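Local coordinates for indole-3-pyruvate decarboxylase (PDB 2NXW), which catalyses the thiamine diphosphate-dependent decarboxylation of indole-3-pyruvate to indole-3-acetaldehyde and carbon dioxide, a step in auxin biosynthesis, at residues I165-Q175 with P194-P202; H361-A369 with M377-R388. All blocks are in the same frame, centred on the assembly; numbering follows the deposited sequence.

Contact 1: residues I165-Q175 with P194-P202; sequences IARVLGAARAQ and PVGDDPAWP. Unlike the reference sequence in segment 165-175: Gln-175 (reference Leu).
Trp-201 and Asp-198 of an extended linker pack on helix 161-175, the last helix of the N-terminal alpha/beta domain of this thiamine diphosphate enzyme. The linker follows strand 179-184 and leads toward the central domain. Trp-201 lays one face of its indole over Ala-174. The methyl carbon CB of Ala-174 sits 3.7 Å from the centroid of the five-membered ring of Trp-201, only 8° off the ring normal, a CH-pi contact. The benzo ring reaches Ala-171, with CZ2 of Trp-201 4.0 Å from CB of Ala-171. Gln-175, a leucine in the reference sequence, brings its CG to CH2 of Trp-201 obliquely.

Gly-170 has no side chain to hold the linker off, and CG of Asp-198 comes to 3.4 Å from its CA. Arg-173 bends at chi2 and chi3 (141° and 62°), which brings its NE to OD2 of Asp-198. This salt bridge uses the syn lone pair of OD2. Its modelled length, 2.5 Å, is unusually short and doubtful in its exact value. OD1 pairs with Arg-34, so the carboxylate joins two arginines.

At the other end, Val-195 CG2 meets Ile-165 and its CG1 meets Ala-166, one turn into the helix. One water links the indole to the helix backbone; it accepts from NE1 of Trp-201 at 2.9 Å and donates to O of Arg-167 at 2.8 Å.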
ATOM      1  N   ILE A 165     -24.778   8.874  15.048  1.00 17.14           N
ATOM      2  CA  ILE A 165     -25.716   7.892  14.509  1.00 16.19           C
ATOM      3  C   ILE A 165     -26.383   8.458  13.250  1.00 16.79           C
ATOM      4  O   ILE A 165     -26.459   7.794  12.216  1.00 16.78           O
ATOM      5  CB  ILE A 165     -26.795   7.534  15.551  1.00 15.43           C
ATOM      6  CG1 ILE A 165     -26.156   6.736  16.684  1.00 15.70           C
ATOM      7  CG2 ILE A 165     -27.926   6.729  14.910  1.00 15.06           C
ATOM      8  CD1 ILE A 165     -27.064   6.544  17.877  1.00 15.00           C
ATOM      9  N   ALA A 166     -26.867   9.694  13.321  1.00 15.86           N
ATOM     10  CA  ALA A 166     -27.515  10.288  12.161  1.00 15.66           C
ATOM     11  C   ALA A 166     -26.545  10.380  10.986  1.00 15.74           C
ATOM     12  O   ALA A 166     -26.924  10.136   9.839  1.00 17.12           O
ATOM     13  CB  ALA A 166     -28.055  11.686  12.510  1.00 16.14           C
ATOM     14  N   ARG A 167     -25.292  10.723  11.267  1.00 15.91           N
ATOM     15  CA  ARG A 167     -24.303  10.836  10.202  1.00 15.48           C
ATOM     16  C   ARG A 167     -24.039   9.481   9.534  1.00 15.02           C
ATOM     17  O   ARG A 167     -24.047   9.364   8.307  1.00 15.83           O
ATOM     18  CB  ARG A 167     -22.977  11.387  10.742  1.00 16.77           C
ATOM     19  CG  ARG A 167     -21.852  11.405   9.700  1.00 17.69           C
ATOM     20  CD  ARG A 167     -20.524  11.895  10.275  1.00 18.47           C
ATOM     21  NE  ARG A 167     -19.925  10.982  11.250  1.00 19.52           N
ATOM     22  CZ  ARG A 167     -19.315   9.841  10.937  1.00 18.84           C
ATOM     23  NH1 ARG A 167     -19.221   9.467   9.670  1.00 20.22           N
ATOM     24  NH2 ARG A 167     -18.784   9.088  11.891  1.00 20.82           N
ATOM     25  N   VAL A 168     -23.813   8.466  10.352  1.00 16.26           N
ATOM     26  CA  VAL A 168     -23.519   7.142   9.826  1.00 15.33           C
ATOM     27  C   VAL A 168     -24.712   6.493   9.128  1.00 16.26           C
ATOM     28  O   VAL A 168     -24.553   5.935   8.034  1.00 14.95           O
ATOM     29  CB  VAL A 168     -22.971   6.243  10.943  1.00 15.16           C
ATOM     30  CG1 VAL A 168     -22.782   4.809  10.438  1.00 16.21           C
ATOM     31  CG2 VAL A 168     -21.622   6.793  11.413  1.00 16.90           C
ATOM     32  N   LEU A 169     -25.894   6.551   9.737  1.00 15.54           N
ATOM     33  CA  LEU A 169     -27.059   5.962   9.091  1.00 16.32           C
ATOM     34  C   LEU A 169     -27.378   6.752   7.831  1.00 16.95           C
ATOM     35  O   LEU A 169     -27.850   6.195   6.840  1.00 17.55           O
ATOM     36  CB  LEU A 169     -28.266   5.950  10.025  1.00 15.25           C
ATOM     37  CG  LEU A 169     -28.088   5.138  11.307  1.00 14.73           C
ATOM     38  CD1 LEU A 169     -29.430   5.037  12.010  1.00 16.10           C
ATOM     39  CD2 LEU A 169     -27.545   3.736  10.975  1.00 15.21           C
ATOM     40  N   GLY A 170     -27.106   8.058   7.869  1.00 16.64           N
ATOM     41  CA  GLY A 170     -27.358   8.898   6.716  1.00 17.36           C
ATOM     42  C   GLY A 170     -26.461   8.518   5.558  1.00 16.38           C
ATOM     43  O   GLY A 170     -26.878   8.577   4.401  1.00 16.31           O
ATOM     44  N   ALA A 171     -25.227   8.128   5.867  1.00 16.34           N
ATOM     45  CA  ALA A 171     -24.270   7.717   4.843  1.00 15.42           C
ATOM     46  C   ALA A 171     -24.731   6.395   4.210  1.00 15.90           C
ATOM     47  O   ALA A 171     -24.614   6.210   3.003  1.00 15.78           O
ATOM     48  CB  ALA A 171     -22.882   7.549   5.459  1.00 16.25           C
ATOM     49  N   ALA A 172     -25.249   5.485   5.031  1.00 16.15           N
ATOM     50  CA  ALA A 172     -25.731   4.208   4.514  1.00 15.94           C
ATOM     51  C   ALA A 172     -26.868   4.458   3.522  1.00 16.83           C
ATOM     52  O   ALA A 172     -26.952   3.813   2.484  1.00 16.10           O
ATOM     53  CB  ALA A 172     -26.214   3.316   5.662  1.00 16.20           C
ATOM     54  N   ARG A 173     -27.732   5.417   3.832  1.00 15.74           N
ATOM     55  CA  ARG A 173     -28.859   5.727   2.957  1.00 17.78           C
ATOM     56  C   ARG A 173     -28.454   6.542   1.734  1.00 18.26           C
ATOM     57  O   ARG A 173     -29.055   6.409   0.661  1.00 20.62           O
ATOM     58  CB  ARG A 173     -29.941   6.475   3.751  1.00 18.72           C
ATOM     59  CG  ARG A 173     -30.817   5.564   4.600  1.00 22.75           C
ATOM     60  CD  ARG A 173     -31.164   6.174   5.948  1.00 26.00           C
ATOM     61  NE  ARG A 173     -31.935   7.409   5.845  1.00 28.28           N
ATOM     62  CZ  ARG A 173     -33.221   7.478   5.515  1.00 28.49           C
ATOM     63  NH1 ARG A 173     -33.909   6.374   5.245  1.00 30.19           N
ATOM     64  NH2 ARG A 173     -33.827   8.658   5.470  1.00 30.13           N
ATOM     65  N   ALA A 174     -27.419   7.362   1.875  1.00 16.52           N
ATOM     66  CA  ALA A 174     -26.988   8.197   0.766  1.00 18.07           C
ATOM     67  C   ALA A 174     -26.228   7.445  -0.307  1.00 17.68           C
ATOM     68  O   ALA A 174     -26.295   7.805  -1.476  1.00 19.26           O
ATOM     69  CB  ALA A 174     -26.149   9.369   1.278  1.00 18.15           C
ATOM     70  N   GLN A 175     -25.509   6.397   0.084  1.00 17.20           N
ATOM     71  CA  GLN A 175     -24.738   5.644  -0.894  1.00 16.98           C
ATOM     72  C   GLN A 175     -25.152   4.191  -0.999  1.00 16.59           C
ATOM     73  O   GLN A 175     -24.588   3.456  -1.797  1.00 15.75           O
ATOM     74  CB  GLN A 175     -23.243   5.742  -0.580  1.00 20.16           C
ATOM     75  CG  GLN A 175     -22.652   7.124  -0.873  1.00 21.90           C
ATOM     76  CD  GLN A 175     -22.520   7.425  -2.366  1.00 23.52           C
ATOM     77  OE1 GLN A 175     -23.310   6.948  -3.190  1.00 22.75           O
ATOM     78  NE2 GLN A 175     -21.527   8.238  -2.717  1.00 24.24           N
ATOM     79  N   PRO A 194     -32.570  12.229  21.565  1.00 25.21           N
ATOM     80  CA  PRO A 194     -33.050  11.535  20.363  1.00 24.85           C
ATOM     81  C   PRO A 194     -32.227  11.831  19.113  1.00 23.95           C
ATOM     82  O   PRO A 194     -31.688  12.929  18.948  1.00 24.29           O
ATOM     83  CB  PRO A 194     -34.490  12.033  20.231  1.00 26.12           C
ATOM     84  CG  PRO A 194     -34.883  12.326  21.663  1.00 26.58           C
ATOM     85  CD  PRO A 194     -33.652  13.013  22.188  1.00 26.48           C
ATOM     86  N   VAL A 195     -32.128  10.838  18.231  1.00 23.22           N
ATOM     87  CA  VAL A 195     -31.389  11.001  16.987  1.00 21.64           C
ATOM     88  C   VAL A 195     -32.231  11.791  15.982  1.00 20.70           C
ATOM     89  O   VAL A 195     -33.396  11.472  15.753  1.00 21.53           O
ATOM     90  CB  VAL A 195     -31.036   9.624  16.373  1.00 20.51           C
ATOM     91  CG1 VAL A 195     -30.313   9.814  15.054  1.00 20.52           C
ATOM     92  CG2 VAL A 195     -30.163   8.837  17.339  1.00 20.36           C
ATOM     93  N   GLY A 196     -31.635  12.824  15.392  1.00 21.50           N
ATOM     94  CA  GLY A 196     -32.350  13.633  14.417  1.00 22.27           C
ATOM     95  C   GLY A 196     -32.303  13.046  13.015  1.00 23.38           C
ATOM     96  O   GLY A 196     -32.019  11.857  12.846  1.00 23.66           O
ATOM     97  N   ASP A 197     -32.576  13.873  12.009  1.00 23.16           N
ATOM     98  CA  ASP A 197     -32.572  13.421  10.622  1.00 23.58           C
ATOM     99  C   ASP A 197     -31.178  13.330  10.023  1.00 23.04           C
ATOM    100  O   ASP A 197     -30.218  13.889  10.558  1.00 23.74           O
ATOM    101  CB  ASP A 197     -33.406  14.358   9.743  1.00 26.58           C
ATOM    102  CG  ASP A 197     -34.852  14.429  10.166  1.00 27.44           C
ATOM    103  OD1 ASP A 197     -35.384  13.429  10.696  1.00 27.72           O
ATOM    104  OD2 ASP A 197     -35.466  15.494   9.947  1.00 32.33           O
ATOM    105  N   ASP A 198     -31.070  12.629   8.897  1.00 22.79           N
ATOM    106  CA  ASP A 198     -29.785  12.491   8.226  1.00 23.46           C
ATOM    107  C   ASP A 198     -29.262  13.860   7.810  1.00 23.83           C
ATOM    108  O   ASP A 198     -30.027  14.719   7.358  1.00 25.24           O
ATOM    109  CB  ASP A 198     -29.892  11.678   6.927  1.00 22.77           C
ATOM    110  CG  ASP A 198     -30.403  10.266   7.129  1.00 23.42           C
ATOM    111  OD1 ASP A 198     -30.369   9.741   8.263  1.00 22.92           O
ATOM    112  OD2 ASP A 198     -30.830   9.677   6.105  1.00 23.76           O
ATOM    113  N   PRO A 199     -27.955  14.090   7.966  1.00 24.29           N
ATOM    114  CA  PRO A 199     -27.417  15.388   7.552  1.00 25.11           C
ATOM    115  C   PRO A 199     -27.409  15.389   6.017  1.00 26.68           C
ATOM    116  O   PRO A 199     -27.207  14.346   5.391  1.00 26.70           O
ATOM    117  CB  PRO A 199     -26.013  15.389   8.157  1.00 26.12           C
ATOM    118  CG  PRO A 199     -25.660  13.934   8.227  1.00 26.31           C
ATOM    119  CD  PRO A 199     -26.944  13.311   8.702  1.00 24.83           C
ATOM    120  N   ALA A 200     -27.633  16.547   5.406  1.00 27.19           N
ATOM    121  CA  ALA A 200     -27.673  16.632   3.947  1.00 27.70           C
ATOM    122  C   ALA A 200     -26.326  16.464   3.248  1.00 28.93           C
ATOM    123  O   ALA A 200     -25.313  17.020   3.677  1.00 30.49           O
ATOM    124  CB  ALA A 200     -28.307  17.962   3.527  1.00 28.81           C
ATOM    125  N   TRP A 201     -26.318  15.678   2.175  1.00 28.77           N
ATOM    126  CA  TRP A 201     -25.107  15.471   1.387  1.00 28.60           C
ATOM    127  C   TRP A 201     -25.097  16.534   0.293  1.00 29.46           C
ATOM    128  O   TRP A 201     -26.156  17.003  -0.127  1.00 29.93           O
ATOM    129  CB  TRP A 201     -25.092  14.070   0.764  1.00 27.82           C
ATOM    130  CG  TRP A 201     -24.532  13.020   1.678  1.00 26.23           C
ATOM    131  CD1 TRP A 201     -24.941  12.736   2.951  1.00 27.38           C
ATOM    132  CD2 TRP A 201     -23.461  12.113   1.387  1.00 26.57           C
ATOM    133  NE1 TRP A 201     -24.189  11.709   3.473  1.00 26.43           N
ATOM    134  CE2 TRP A 201     -23.273  11.307   2.536  1.00 25.72           C
ATOM    135  CE3 TRP A 201     -22.641  11.902   0.270  1.00 26.58           C
ATOM    136  CZ2 TRP A 201     -22.299  10.305   2.599  1.00 26.27           C
ATOM    137  CZ3 TRP A 201     -21.668  10.900   0.333  1.00 28.30           C
ATOM    138  CH2 TRP A 201     -21.508  10.115   1.494  1.00 26.40           C
ATOM    139  N   PRO A 202     -23.904  16.925  -0.182  1.00 29.98           N
ATOM    140  CA  PRO A 202     -23.756  17.943  -1.230  1.00 30.32           C
ATOM    141  C   PRO A 202     -24.513  17.654  -2.528  1.00 30.87           C
ATOM    142  O   PRO A 202     -24.517  16.527  -3.018  1.00 30.30           O
ATOM    143  CB  PRO A 202     -22.247  17.984  -1.465  1.00 31.12           C
ATOM    144  CG  PRO A 202     -21.677  17.553  -0.150  1.00 31.09           C
ATOM    145  CD  PRO A 202     -22.586  16.418   0.239  1.00 30.23           C
TER
HETATM  146  O   HOH W   1     -24.097  11.318   6.371  1.00 21.99           O
HETATM  147  O   HOH W   2     -28.852  10.309   3.693  1.00 27.43           O

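Contact 2: residues H361-A369 with M377-R388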
ATOM      1  N   HIS A 361     -38.480 -12.897 -22.820  1.00 43.04           N
ATOM      2  CA  HIS A 361     -37.791 -14.104 -22.384  1.00 41.61           C
ATOM      3  C   HIS A 361     -38.762 -15.265 -22.234  1.00 40.04           C
ATOM      4  O   HIS A 361     -39.685 -15.219 -21.417  1.00 40.62           O
ATOM      5  CB  HIS A 361     -37.064 -13.863 -21.057  1.00 42.08           C
ATOM      6  CG  HIS A 361     -36.248 -15.031 -20.600  1.00 42.38           C
ATOM      7  ND1 HIS A 361     -36.808 -16.157 -20.036  1.00 42.25           N
ATOM      8  CD2 HIS A 361     -34.916 -15.269 -20.669  1.00 42.64           C
ATOM      9  CE1 HIS A 361     -35.858 -17.038 -19.778  1.00 42.65           C
ATOM     10  NE2 HIS A 361     -34.700 -16.524 -20.154  1.00 42.52           N
ATOM     11  N   ALA A 362     -38.549 -16.302 -23.032  1.00 37.38           N
ATOM     12  CA  ALA A 362     -39.398 -17.484 -22.996  1.00 35.66           C
ATOM     13  C   ALA A 362     -38.943 -18.415 -21.876  1.00 32.84           C
ATOM     14  O   ALA A 362     -37.845 -18.972 -21.921  1.00 34.06           O
ATOM     15  CB  ALA A 362     -39.342 -18.205 -24.332  1.00 35.79           C
ATOM     16  N   TYR A 363     -39.795 -18.570 -20.871  1.00 29.84           N
ATOM     17  CA  TYR A 363     -39.498 -19.433 -19.737  1.00 26.17           C
ATOM     18  C   TYR A 363     -39.787 -20.884 -20.076  1.00 24.50           C
ATOM     19  O   TYR A 363     -40.809 -21.201 -20.684  1.00 25.42           O
ATOM     20  CB  TYR A 363     -40.337 -19.022 -18.528  1.00 25.68           C
ATOM     21  CG  TYR A 363     -39.890 -17.726 -17.907  1.00 26.82           C
ATOM     22  CD1 TYR A 363     -38.792 -17.691 -17.045  1.00 27.42           C
ATOM     23  CD2 TYR A 363     -40.540 -16.528 -18.198  1.00 28.34           C
ATOM     24  CE1 TYR A 363     -38.353 -16.496 -16.487  1.00 28.95           C
ATOM     25  CE2 TYR A 363     -40.106 -15.327 -17.647  1.00 29.14           C
ATOM     26  CZ  TYR A 363     -39.011 -15.322 -16.792  1.00 29.93           C
ATOM     27  OH  TYR A 363     -38.567 -14.143 -16.245  1.00 33.27           O
ATOM     28  N   PRO A 364     -38.886 -21.791 -19.683  1.00 22.01           N
ATOM     29  CA  PRO A 364     -39.071 -23.217 -19.955  1.00 20.48           C
ATOM     30  C   PRO A 364     -40.245 -23.802 -19.177  1.00 20.14           C
ATOM     31  O   PRO A 364     -40.388 -23.575 -17.971  1.00 18.49           O
ATOM     32  CB  PRO A 364     -37.737 -23.823 -19.534  1.00 19.87           C
ATOM     33  CG  PRO A 364     -37.292 -22.907 -18.428  1.00 21.05           C
ATOM     34  CD  PRO A 364     -37.620 -21.544 -18.971  1.00 20.77           C
ATOM     35  N   THR A 365     -41.089 -24.552 -19.875  1.00 18.79           N
ATOM     36  CA  THR A 365     -42.244 -25.186 -19.264  1.00 19.51           C
ATOM     37  C   THR A 365     -42.367 -26.609 -19.781  1.00 19.15           C
ATOM     38  O   THR A 365     -41.567 -27.048 -20.608  1.00 20.65           O
ATOM     39  CB  THR A 365     -43.535 -24.429 -19.608  1.00 20.14           C
ATOM     40  OG1 THR A 365     -43.673 -24.360 -21.035  1.00 22.41           O
ATOM     41  CG2 THR A 365     -43.494 -23.014 -19.035  1.00 21.09           C
ATOM     42  N   GLY A 366     -43.359 -27.336 -19.275  1.00 18.30           N
ATOM     43  CA  GLY A 366     -43.586 -28.693 -19.734  1.00 18.81           C
ATOM     44  C   GLY A 366     -42.673 -29.757 -19.172  1.00 19.29           C
ATOM     45  O   GLY A 366     -42.059 -30.515 -19.925  1.00 20.44           O
ATOM     46  N   LEU A 367     -42.578 -29.829 -17.849  1.00 18.98           N
ATOM     47  CA  LEU A 367     -41.749 -30.844 -17.221  1.00 18.76           C
ATOM     48  C   LEU A 367     -42.267 -32.227 -17.606  1.00 19.55           C
ATOM     49  O   LEU A 367     -43.468 -32.491 -17.519  1.00 20.48           O
ATOM     50  CB  LEU A 367     -41.802 -30.713 -15.694  1.00 18.08           C
ATOM     51  CG  LEU A 367     -41.230 -31.897 -14.912  1.00 18.39           C
ATOM     52  CD1 LEU A 367     -39.707 -31.902 -15.012  1.00 17.18           C
ATOM     53  CD2 LEU A 367     -41.656 -31.799 -13.452  1.00 18.52           C
ATOM     54  N   GLN A 368     -41.366 -33.105 -18.036  1.00 19.01           N
ATOM     55  CA  GLN A 368     -41.755 -34.467 -18.378  1.00 19.34           C
ATOM     56  C   GLN A 368     -41.605 -35.269 -17.080  1.00 19.52           C
ATOM     57  O   GLN A 368     -40.513 -35.715 -16.730  1.00 18.23           O
ATOM     58  CB  GLN A 368     -40.836 -35.012 -19.473  1.00 20.91           C
ATOM     59  CG  GLN A 368     -40.868 -34.157 -20.726  1.00 22.75           C
ATOM     60  CD  GLN A 368     -42.234 -34.146 -21.384  1.00 25.95           C
ATOM     61  OE1 GLN A 368     -42.683 -35.164 -21.916  1.00 29.20           O
ATOM     62  NE2 GLN A 368     -42.908 -32.994 -21.354  1.00 26.82           N
ATOM     63  N   ALA A 369     -42.708 -35.431 -16.358  1.00 19.77           N
ATOM     64  CA  ALA A 369     -42.685 -36.139 -15.079  1.00 20.11           C
ATOM     65  C   ALA A 369     -42.581 -37.646 -15.237  1.00 20.50           C
ATOM     66  O   ALA A 369     -43.556 -38.370 -15.030  1.00 23.05           O
ATOM     67  CB  ALA A 369     -43.932 -35.774 -14.270  1.00 21.54           C
ATOM     68  N   MET A 377     -32.574 -27.798 -15.800  1.00 14.49           N
ATOM     69  CA  MET A 377     -33.706 -27.237 -16.530  1.00 14.36           C
ATOM     70  C   MET A 377     -35.042 -27.874 -16.146  1.00 14.79           C
ATOM     71  O   MET A 377     -36.095 -27.251 -16.307  1.00 14.97           O
ATOM     72  CB  MET A 377     -33.490 -27.333 -18.044  1.00 15.49           C
ATOM     73  CG  MET A 377     -32.333 -26.478 -18.555  1.00 14.55           C
ATOM     74  SD  MET A 377     -32.324 -24.765 -17.965  1.00 16.97           S
ATOM     75  CE  MET A 377     -33.626 -24.049 -18.949  1.00 19.85           C
ATOM     76  N   ASP A 378     -35.004 -29.106 -15.650  1.00 13.89           N
ATOM     77  CA  ASP A 378     -36.229 -29.768 -15.223  1.00 14.49           C
ATOM     78  C   ASP A 378     -36.741 -29.081 -13.964  1.00 14.33           C
ATOM     79  O   ASP A 378     -37.952 -28.975 -13.752  1.00 13.69           O
ATOM     80  CB  ASP A 378     -35.979 -31.244 -14.943  1.00 15.03           C
ATOM     81  CG  ASP A 378     -35.590 -32.001 -16.193  1.00 16.57           C
ATOM     82  OD1 ASP A 378     -36.289 -31.836 -17.214  1.00 18.47           O
ATOM     83  OD2 ASP A 378     -34.597 -32.756 -16.146  1.00 17.62           O
ATOM     84  N   ILE A 379     -35.821 -28.617 -13.122  1.00 13.07           N
ATOM     85  CA  ILE A 379     -36.225 -27.925 -11.905  1.00 13.57           C
ATOM     86  C   ILE A 379     -36.875 -26.598 -12.299  1.00 13.89           C
ATOM     87  O   ILE A 379     -37.902 -26.217 -11.742  1.00 13.28           O
ATOM     88  CB  ILE A 379     -35.016 -27.716 -10.971  1.00 12.27           C
ATOM     89  CG1 ILE A 379     -34.483 -29.082 -10.527  1.00 12.57           C
ATOM     90  CG2 ILE A 379     -35.437 -26.887  -9.742  1.00 13.61           C
ATOM     91  CD1 ILE A 379     -33.173 -29.002  -9.743  1.00 13.38           C
ATOM     92  N   ALA A 380     -36.314 -25.904 -13.289  1.00 13.08           N
ATOM     93  CA  ALA A 380     -36.917 -24.659 -13.744  1.00 14.39           C
ATOM     94  C   ALA A 380     -38.312 -24.945 -14.320  1.00 14.67           C
ATOM     95  O   ALA A 380     -39.264 -24.216 -14.044  1.00 14.63           O
ATOM     96  CB  ALA A 380     -36.031 -23.988 -14.800  1.00 14.53           C
ATOM     97  N   ARG A 381     -38.446 -26.008 -15.110  1.00 15.48           N
ATOM     98  CA  ARG A 381     -39.752 -26.329 -15.680  1.00 16.01           C
ATOM     99  C   ARG A 381     -40.761 -26.673 -14.593  1.00 15.81           C
ATOM    100  O   ARG A 381     -41.930 -26.298 -14.700  1.00 16.45           O
ATOM    101  CB  ARG A 381     -39.662 -27.498 -16.671  1.00 16.53           C
ATOM    102  CG  ARG A 381     -38.971 -27.154 -17.982  1.00 18.98           C
ATOM    103  CD  ARG A 381     -38.843 -28.394 -18.874  1.00 22.07           C
ATOM    104  NE  ARG A 381     -37.661 -28.320 -19.730  1.00 30.68           N
ATOM    105  CZ  ARG A 381     -37.537 -27.512 -20.778  1.00 31.25           C
ATOM    106  NH1 ARG A 381     -38.530 -26.703 -21.124  1.00 32.89           N
ATOM    107  NH2 ARG A 381     -36.406 -27.494 -21.468  1.00 34.62           N
ATOM    108  N   ALA A 382     -40.322 -27.370 -13.546  1.00 14.69           N
ATOM    109  CA  ALA A 382     -41.251 -27.751 -12.478  1.00 15.01           C
ATOM    110  C   ALA A 382     -41.822 -26.517 -11.798  1.00 15.16           C
ATOM    111  O   ALA A 382     -43.029 -26.415 -11.566  1.00 15.70           O
ATOM    112  CB  ALA A 382     -40.553 -28.637 -11.457  1.00 15.34           C
ATOM    113  N   VAL A 383     -40.943 -25.576 -11.483  1.00 13.91           N
ATOM    114  CA  VAL A 383     -41.337 -24.340 -10.827  1.00 13.95           C
ATOM    115  C   VAL A 383     -42.243 -23.527 -11.738  1.00 14.94           C
ATOM    116  O   VAL A 383     -43.303 -23.064 -11.316  1.00 14.38           O
ATOM    117  CB  VAL A 383     -40.070 -23.514 -10.439  1.00 13.51           C
ATOM    118  CG1 VAL A 383     -40.423 -22.046 -10.143  1.00 14.98           C
ATOM    119  CG2 VAL A 383     -39.386 -24.162  -9.234  1.00 14.42           C
ATOM    120  N   ASN A 384     -41.849 -23.382 -12.998  1.00 13.83           N
ATOM    121  CA  ASN A 384     -42.630 -22.589 -13.940  1.00 14.55           C
ATOM    122  C   ASN A 384     -43.994 -23.189 -14.241  1.00 14.44           C
ATOM    123  O   ASN A 384     -44.959 -22.449 -14.409  1.00 15.33           O
ATOM    124  CB  ASN A 384     -41.843 -22.369 -15.236  1.00 15.76           C
ATOM    125  CG  ASN A 384     -40.590 -21.534 -15.018  1.00 16.18           C
ATOM    126  OD1 ASN A 384     -40.464 -20.831 -14.014  1.00 15.76           O
ATOM    127  ND2 ASN A 384     -39.659 -21.595 -15.974  1.00 15.62           N
ATOM    128  N   ASP A 385     -44.079 -24.516 -14.324  1.00 15.19           N
ATOM    129  CA  ASP A 385     -45.364 -25.155 -14.594  1.00 16.60           C
ATOM    130  C   ASP A 385     -46.346 -24.827 -13.470  1.00 17.79           C
ATOM    131  O   ASP A 385     -47.530 -24.574 -13.723  1.00 18.93           O
ATOM    132  CB  ASP A 385     -45.225 -26.679 -14.720  1.00 16.52           C
ATOM    133  CG  ASP A 385     -44.644 -27.113 -16.056  1.00 17.89           C
ATOM    134  OD1 ASP A 385     -44.615 -26.289 -16.997  1.00 18.92           O
ATOM    135  OD2 ASP A 385     -44.229 -28.291 -16.152  1.00 19.64           O
ATOM    136  N   ARG A 386     -45.872 -24.820 -12.227  1.00 17.04           N
ATOM    137  CA  ARG A 386     -46.780 -24.509 -11.127  1.00 16.28           C
ATOM    138  C   ARG A 386     -47.322 -23.098 -11.263  1.00 17.10           C
ATOM    139  O   ARG A 386     -48.513 -22.857 -11.054  1.00 17.04           O
ATOM    140  CB  ARG A 386     -46.076 -24.658  -9.777  1.00 16.39           C
ATOM    141  CG  ARG A 386     -46.044 -26.078  -9.252  1.00 15.70           C
ATOM    142  CD  ARG A 386     -45.661 -26.099  -7.768  1.00 16.84           C
ATOM    143  NE  ARG A 386     -46.572 -25.283  -6.959  1.00 17.43           N
ATOM    144  CZ  ARG A 386     -47.708 -25.721  -6.419  1.00 18.64           C
ATOM    145  NH1 ARG A 386     -48.091 -26.977  -6.588  1.00 19.05           N
ATOM    146  NH2 ARG A 386     -48.468 -24.890  -5.710  1.00 18.98           N
ATOM    147  N   VAL A 387     -46.451 -22.163 -11.616  1.00 16.48           N
ATOM    148  CA  VAL A 387     -46.858 -20.780 -11.787  1.00 17.23           C
ATOM    149  C   VAL A 387     -47.869 -20.652 -12.923  1.00 19.01           C
ATOM    150  O   VAL A 387     -48.894 -19.984 -12.774  1.00 19.34           O
ATOM    151  CB  VAL A 387     -45.642 -19.872 -12.063  1.00 16.77           C
ATOM    152  CG1 VAL A 387     -46.105 -18.470 -12.429  1.00 19.15           C
ATOM    153  CG2 VAL A 387     -44.771 -19.813 -10.810  1.00 15.59           C
ATOM    154  N   ARG A 388     -47.594 -21.305 -14.049  1.00 19.56           N
ATOM    155  CA  ARG A 388     -48.501 -21.245 -15.194  1.00 20.52           C
ATOM    156  C   ARG A 388     -49.857 -21.867 -14.885  1.00 20.96           C
ATOM    157  O   ARG A 388     -50.863 -21.520 -15.515  1.00 22.62           O
ATOM    158  CB  ARG A 388     -47.868 -21.929 -16.415  1.00 21.43           C
ATOM    159  CG  ARG A 388     -46.733 -21.130 -17.048  1.00 22.89           C
ATOM    160  CD  ARG A 388     -47.234 -19.767 -17.506  1.00 27.13           C
ATOM    161  NE  ARG A 388     -46.160 -18.868 -17.921  1.00 29.17           N
ATOM    162  CZ  ARG A 388     -45.418 -19.038 -19.008  1.00 30.86           C
ATOM    163  NH1 ARG A 388     -45.631 -20.080 -19.802  1.00 32.56           N
ATOM    164  NH2 ARG A 388     -44.466 -18.163 -19.304  1.00 32.04           N
TER
HETATM  165  O   HOH W   3     -42.514 -17.613 -21.185  1.00 36.36           O
HETATM  166  O   HOH W   4     -43.363 -20.258 -21.235  1.00 49.22           O
HETATM  167  O   HOH W   5     -38.624 -32.196 -18.524  1.00 20.75           O
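Asp-385 on helix 376-388 grips two successive backbone amides of the loop 361-369. Its OD1 accepts from N of Gly-366 at 2.8 Å, and its OD2 accepts from N of Leu-367, also at 2.8 Å. Both oxygens use their syn lone pairs, and both bonds are close to straight. The two bonds together fix the turn of the carboxylate. With an alanine in its place, both N-H groups would probably lose their acceptor, and the loop this tie to the helix.

Two carbonyls are held from the helix as well. ND2 of Asn-384 donates to O of Pro-364 at 2.9 Å, with the oxygen in the amide plane. NH1 of Arg-381 donates to O of Thr-365 at 3.1 Å. The Arg-381 guanidinium also lays one face on CB of Pro-364. The Pro-364 ring touches Met-377 CE and Ala-380 CB. Leu-367 has CG opposite its backbone N (chi1 167°), and its methyls reach the helix: CD1 to CB of Asp-378 at 3.8 Å, CD2 to CB of Ala-382 at 3.9 Å.

Farther out, two waters join Arg-388 to N and O of Tyr-363, and a third joins Gln-368 N to Asp-378. OD1 of Asn-384 accepts from N of Ile-411 and its ND2 also donates to O of Asp-409, which fixes the amide. Asp-378 OD2 accepts from Ala-375 N just before the segment. Lys-520 of helix 516-528 also touches Leu-367. This is an extended interdomain linker strapped across the first helix of the C-terminal thiamine diphosphate-binding domain, away from the cofactor.

In the fold
From the N terminus, the chain first builds the sheet that holds strands 39-41 and 179-184. Contact 1 closes a short loop there: after helix 161-175 the chain runs through strand 179-184 and returns along the helix at 194-202. It then enters the central domain through helix 205-221. Contact 2 comes later, after helix 337-346. There 361-369 precedes helix 376-388, and a short connection brings the helix back against it. The two loops neither nest nor cross; they lie in series, on opposite sides of the chain's centre. The centres of contact 1 and contact 2 are about 45 Å apart. Each fastens a linker to a helix, contact 1 on leaving the N-terminal domain and contact 2 on entering the C-terminal one.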